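Local coordinates for DNA repair protein rhp9/CRB2 (Schizosaccharomyces pombe, PDB 2FHD) that probably recognises a methylated lysine of histone H4 through its tandem tudor domains in the cellular response to DNA damage, at residues A[11-16]-A[44-48]; A[20-24]-A[123-129]. All coordinates share one frame; numbering follows the deposited sequence. Where two conformers were deposited one is given.

Contact 1: A[11-16]-A[44-48]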
# COMPACT_ATOMS: atom_id res chain seq x y z
N ARG A 11 18.81 -4.30 -4.69
CA ARG A 11 18.93 -2.90 -5.11
C ARG A 11 19.17 -2.73 -6.61
O ARG A 11 20.09 -3.34 -7.20
CB ARG A 11 20.02 -2.19 -4.29
CG ARG A 11 19.74 -2.18 -2.77
CD ARG A 11 18.53 -1.28 -2.43
NE ARG A 11 18.87 0.12 -2.54
CZ ARG A 11 17.97 1.09 -2.54
NH1 ARG A 11 16.71 0.75 -2.49
NH2 ARG A 11 18.32 2.38 -2.61
N VAL A 12 18.35 -1.86 -7.21
CA VAL A 12 18.37 -1.59 -8.65
C VAL A 12 18.40 -0.09 -8.87
O VAL A 12 18.22 0.69 -7.92
CB VAL A 12 17.13 -2.28 -9.43
CG1 VAL A 12 17.29 -3.83 -9.37
CG2 VAL A 12 15.71 -1.88 -8.81
N LEU A 13 18.66 0.28 -10.12
CA LEU A 13 18.38 1.57 -10.66
C LEU A 13 17.18 1.33 -11.61
O LEU A 13 17.25 0.50 -12.53
CB LEU A 13 19.62 2.11 -11.41
CG LEU A 13 20.79 2.56 -10.50
CD1 LEU A 13 22.15 2.63 -11.25
CD2 LEU A 13 20.52 3.95 -9.80
N ALA A 14 16.07 1.99 -11.34
CA ALA A 14 14.87 1.67 -12.02
C ALA A 14 14.44 2.98 -12.69
O ALA A 14 14.64 4.07 -12.15
CB ALA A 14 13.83 1.15 -11.01
N PHE A 15 13.85 2.87 -13.89
CA PHE A 15 13.37 4.05 -14.61
C PHE A 15 12.14 4.61 -13.93
O PHE A 15 11.15 3.89 -13.80
CB PHE A 15 12.99 3.66 -16.02
CG PHE A 15 12.40 4.78 -16.85
CD1 PHE A 15 13.20 5.82 -17.31
CD2 PHE A 15 11.03 4.77 -17.20
CE1 PHE A 15 12.65 6.86 -18.13
CE2 PHE A 15 10.47 5.83 -18.00
CZ PHE A 15 11.28 6.84 -18.50
N PHE A 16 12.18 5.88 -13.55
CA PHE A 16 11.05 6.53 -12.96
C PHE A 16 10.19 7.13 -14.07
O PHE A 16 10.62 8.04 -14.80
CB PHE A 16 11.48 7.57 -11.92
CG PHE A 16 10.33 8.31 -11.30
CD1 PHE A 16 9.51 7.69 -10.36
CD2 PHE A 16 10.05 9.63 -11.68
CE1 PHE A 16 8.41 8.38 -9.78
CE2 PHE A 16 8.97 10.33 -11.10
CZ PHE A 16 8.14 9.68 -10.14
N VAL A 44 9.02 -2.55 -8.30
CA VAL A 44 10.17 -1.88 -7.76
C VAL A 44 9.64 -0.82 -6.78
O VAL A 44 8.56 -0.29 -6.95
CB VAL A 44 10.91 -1.35 -9.02
CG1 VAL A 44 10.85 0.10 -9.22
CG2 VAL A 44 12.13 -2.19 -9.48
N GLN A 45 10.41 -0.57 -5.72
CA GLN A 45 10.13 0.50 -4.73
C GLN A 45 11.24 1.61 -4.67
O GLN A 45 12.37 1.34 -4.42
CB GLN A 45 9.94 -0.12 -3.36
CG GLN A 45 9.25 0.78 -2.40
CD GLN A 45 8.96 0.09 -1.05
OE1 GLN A 45 9.71 -0.76 -0.56
NE2 GLN A 45 7.87 0.48 -0.46
N PHE A 46 10.88 2.86 -4.89
CA PHE A 46 11.82 3.96 -4.77
C PHE A 46 12.06 4.28 -3.27
O PHE A 46 11.38 3.72 -2.39
CB PHE A 46 11.28 5.12 -5.60
CG PHE A 46 11.33 4.82 -7.07
CD1 PHE A 46 12.58 4.80 -7.74
CD2 PHE A 46 10.17 4.40 -7.76
CE1 PHE A 46 12.64 4.50 -9.11
CE2 PHE A 46 10.22 4.07 -9.16
CZ PHE A 46 11.46 4.14 -9.83
N ASP A 47 13.03 5.11 -3.01
CA ASP A 47 13.53 5.33 -1.64
C ASP A 47 12.53 6.21 -0.85
O ASP A 47 12.56 6.21 0.38
CB ASP A 47 15.00 5.89 -1.65
CG ASP A 47 16.04 4.81 -2.10
OD1 ASP A 47 15.67 3.60 -2.16
OD2 ASP A 47 17.23 5.15 -2.40
N ASP A 48 11.61 6.89 -1.55
CA ASP A 48 10.48 7.54 -0.86
C ASP A 48 9.29 6.57 -0.66
O ASP A 48 8.21 7.02 -0.32
CB ASP A 48 9.99 8.75 -1.60
CG ASP A 48 9.43 8.40 -2.97
OD1 ASP A 48 9.13 7.22 -3.28
OD2 ASP A 48 9.24 9.33 -3.77
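Bends at chi2 and chi3 fold the Arg11 chain back so that its guanidinium and the Asp47 carboxylate approach from opposite directions, the carboxylate at the guanidinium edge and in its plane; Phe16 CG stands anti to the backbone N (chi1 179°) and Phe46 CG anti to its carbonyl carbon (chi1 -69°), which brings the two rings together. The salt bridge is end-on. Arg11 NH2 donates to Asp47 OD1 and OD2, both at 3.0 Å, and Arg11 NH1 reaches Asp47 OD1 at 3.1 Å; all three bonds use syn lone pairs and are moderately bent. Arg11 NH1 also bonds to Thr27 OG1 and Arg11 NE to the carbonyl of Val98, which fixes the rotation of the group. With an alanine here, Asp47 would probably be left without its charge partner, and Thr27 OG1 and Val98 O would each lose a donor.

Further along the crossing, Ala14 CB touches Val44 CG1 at 3.6 Å, and Val12 CG2 meets Val44 CG2. The Phe16 ring stands T-shaped to Phe46, planes at 87°, its CD1 3.9 Å from Phe46 CE2 and lying above the rim of that ring. The carbonyl of Ala14 approaches the Phe46 edge.

Strand segments 11-15 and 44-46 thus cross almost at right angles within the SH3-like tudor barrel. Val12, Ala14, Val44 and Phe46 pack in the buried part of the crossing, and the multiply bonded ion pair, whose charges are probably largely neutralised, lies beside them.

Contact 2: A[20-24]-A[123-129]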
# COMPACT_ATOMS: atom_id res chain seq x y z
N PRO A 20 10.02 14.20 -13.78
CA PRO A 20 11.37 14.29 -14.43
C PRO A 20 11.81 12.79 -14.74
O PRO A 20 11.77 11.97 -13.82
CB PRO A 20 12.23 14.95 -13.32
CG PRO A 20 11.64 14.29 -11.96
CD PRO A 20 10.10 13.96 -12.31
N SER A 21 12.18 12.45 -15.98
CA SER A 21 12.53 11.04 -16.28
C SER A 21 14.00 10.71 -16.07
O SER A 21 14.85 11.11 -16.87
CB SER A 21 12.01 10.51 -17.64
OG SER A 21 11.82 11.52 -18.63
N PHE A 22 14.29 10.00 -14.98
CA PHE A 22 15.64 9.55 -14.68
C PHE A 22 15.53 8.14 -14.12
O PHE A 22 14.45 7.73 -13.75
CB PHE A 22 16.31 10.50 -13.65
CG PHE A 22 16.70 11.83 -14.22
CD1 PHE A 22 17.93 11.99 -14.88
CD2 PHE A 22 15.88 12.97 -14.05
CE1 PHE A 22 18.31 13.24 -15.38
CE2 PHE A 22 16.26 14.22 -14.60
CZ PHE A 22 17.44 14.35 -15.25
N TYR A 23 16.63 7.39 -14.11
CA TYR A 23 16.79 6.18 -13.27
C TYR A 23 17.17 6.53 -11.84
O TYR A 23 18.12 7.31 -11.59
CB TYR A 23 17.88 5.24 -13.81
CG TYR A 23 17.41 4.41 -15.00
CD1 TYR A 23 17.14 5.04 -16.24
CD2 TYR A 23 17.21 3.05 -14.90
CE1 TYR A 23 16.69 4.34 -17.33
CE2 TYR A 23 16.73 2.31 -16.01
CZ TYR A 23 16.49 2.98 -17.22
OH TYR A 23 16.08 2.33 -18.34
N TYR A 24 16.45 5.95 -10.89
CA TYR A 24 16.78 6.19 -9.50
C TYR A 24 17.05 4.89 -8.77
O TYR A 24 16.58 3.83 -9.21
CB TYR A 24 15.64 6.92 -8.78
CG TYR A 24 15.41 8.34 -9.21
CD1 TYR A 24 16.12 9.39 -8.67
CD2 TYR A 24 14.45 8.64 -10.15
CE1 TYR A 24 15.88 10.73 -9.11
CE2 TYR A 24 14.19 9.92 -10.56
CZ TYR A 24 14.90 10.97 -10.05
OH TYR A 24 14.56 12.27 -10.50
N TYR A 123 21.59 9.49 -9.32
CA TYR A 123 20.51 9.28 -10.28
C TYR A 123 21.12 9.36 -11.64
O TYR A 123 22.25 9.85 -11.78
CB TYR A 123 19.36 10.26 -10.10
CG TYR A 123 19.68 11.73 -10.38
CD1 TYR A 123 19.27 12.34 -11.56
CD2 TYR A 123 20.40 12.51 -9.45
CE1 TYR A 123 19.54 13.71 -11.82
CE2 TYR A 123 20.69 13.87 -9.70
CZ TYR A 123 20.24 14.46 -10.89
OH TYR A 123 20.51 15.81 -11.11
N VAL A 124 20.44 8.80 -12.64
CA VAL A 124 21.09 8.54 -13.92
C VAL A 124 20.20 8.88 -15.10
O VAL A 124 19.01 8.51 -15.12
CB VAL A 124 21.65 7.08 -14.04
CG1 VAL A 124 22.69 7.02 -15.18
CG2 VAL A 124 22.32 6.65 -12.77
N ALA A 125 20.77 9.60 -16.06
CA ALA A 125 20.05 9.89 -17.24
C ALA A 125 19.88 8.61 -18.05
O ALA A 125 20.84 7.85 -18.23
CB ALA A 125 20.76 10.94 -18.03
N PRO A 126 18.67 8.40 -18.57
CA PRO A 126 18.53 7.28 -19.51
C PRO A 126 19.61 7.22 -20.63
O PRO A 126 20.01 6.10 -21.00
CB PRO A 126 17.10 7.51 -20.10
CG PRO A 126 16.37 8.25 -19.00
CD PRO A 126 17.40 9.16 -18.39
N VAL A 127 20.06 8.36 -21.22
CA VAL A 127 21.13 8.26 -22.25
C VAL A 127 22.44 7.73 -21.69
O VAL A 127 23.23 7.12 -22.36
CB VAL A 127 21.47 9.59 -23.06
CG1 VAL A 127 20.45 9.90 -24.10
CG2 VAL A 127 21.79 10.75 -22.18
N ASN A 128 22.66 7.96 -20.41
CA ASN A 128 23.85 7.43 -19.79
C ASN A 128 23.72 5.98 -19.43
O ASN A 128 24.66 5.25 -19.56
CB ASN A 128 24.18 8.30 -18.62
CG ASN A 128 24.71 9.63 -19.08
OD1 ASN A 128 25.72 9.67 -19.81
ND2 ASN A 128 24.03 10.69 -18.75
N ILE A 129 22.52 5.57 -19.05
CA ILE A 129 22.22 4.19 -18.75
C ILE A 129 22.40 3.24 -19.97
O ILE A 129 22.71 2.05 -19.80
CB ILE A 129 20.75 4.01 -18.11
CG1 ILE A 129 20.77 4.38 -16.64
CG2 ILE A 129 20.26 2.55 -18.32
CD1 ILE A 129 21.50 3.27 -15.74
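Tyr23 and Val124 pair through their backbones as a single antiparallel, hydrogen-bonded bridge: Tyr23 N donates to Val124 O at 2.8 Å, and Val124 N returns a bond to Tyr23 O at 3.0 Å. Tyr123 CA adds a CA-H...O contact to the same Tyr23 oxygen.

Side chains pack on both flanks of this bridge. On one, Tyr123 sets the edge of its ring against the face of Phe22, a T-shaped pair with planes at 87°; Tyr123 CE1 stands 3.8 Å above the Phe22 plane, over its centre. A chi1 of 66° tucks the Tyr123 ring between its own backbone N and carbonyl carbon, where it runs alongside Phe22 and Tyr24. Tyr24 CE1 comes within 3.6 Å of Tyr123 CB, but these two rings barely overlap. On the other flank, Ile129 CG1 makes a CH-pi contact 3.9 Å from the centroid of the Tyr23 ring, while Pro126 CD rests against the carbonyl of Ser21.

A second shell positions these groups. Tyr123 OH is hydrogen-bonded to the carbonyl of Gly76, and Gln71 touches both Phe22 and Tyr123. Ala125, the N-cap of helix 126-129, accepts a bond from Ile129 N through its carbonyl, which probably helps hold Ile129 over Tyr23.

The contact joins the two tudor domains: the start of strand 23-32, itself paired with strand 11-15, meets the chain leaving strand 122-123, which pairs with strand 69-72, and the short helix that follows.

Overall arrangement
Contact 1 is buried near the centre of the chain and lies wholly within the first tudor domain, whereas contact 2 is only partly buried and joins that domain to the second. They meet through strand 23-32, the sheet neighbour of both strand 11-15 and strand 41-46: probable hydrogen bonds link Ala14 N to Tyr24 O and Phe16 N to Phe22 O, and Tyr23 packs against the backbone of strand 11-15. Their chemistry follows their place. Across the barrel interior, 11-16 and 44-48 meet mainly through apolar and aromatic side chains and an ion pair, with no backbone pairing between them, while 20-24 and 123-129 combine a backbone bridge with an aromatic cluster and no salt bridge.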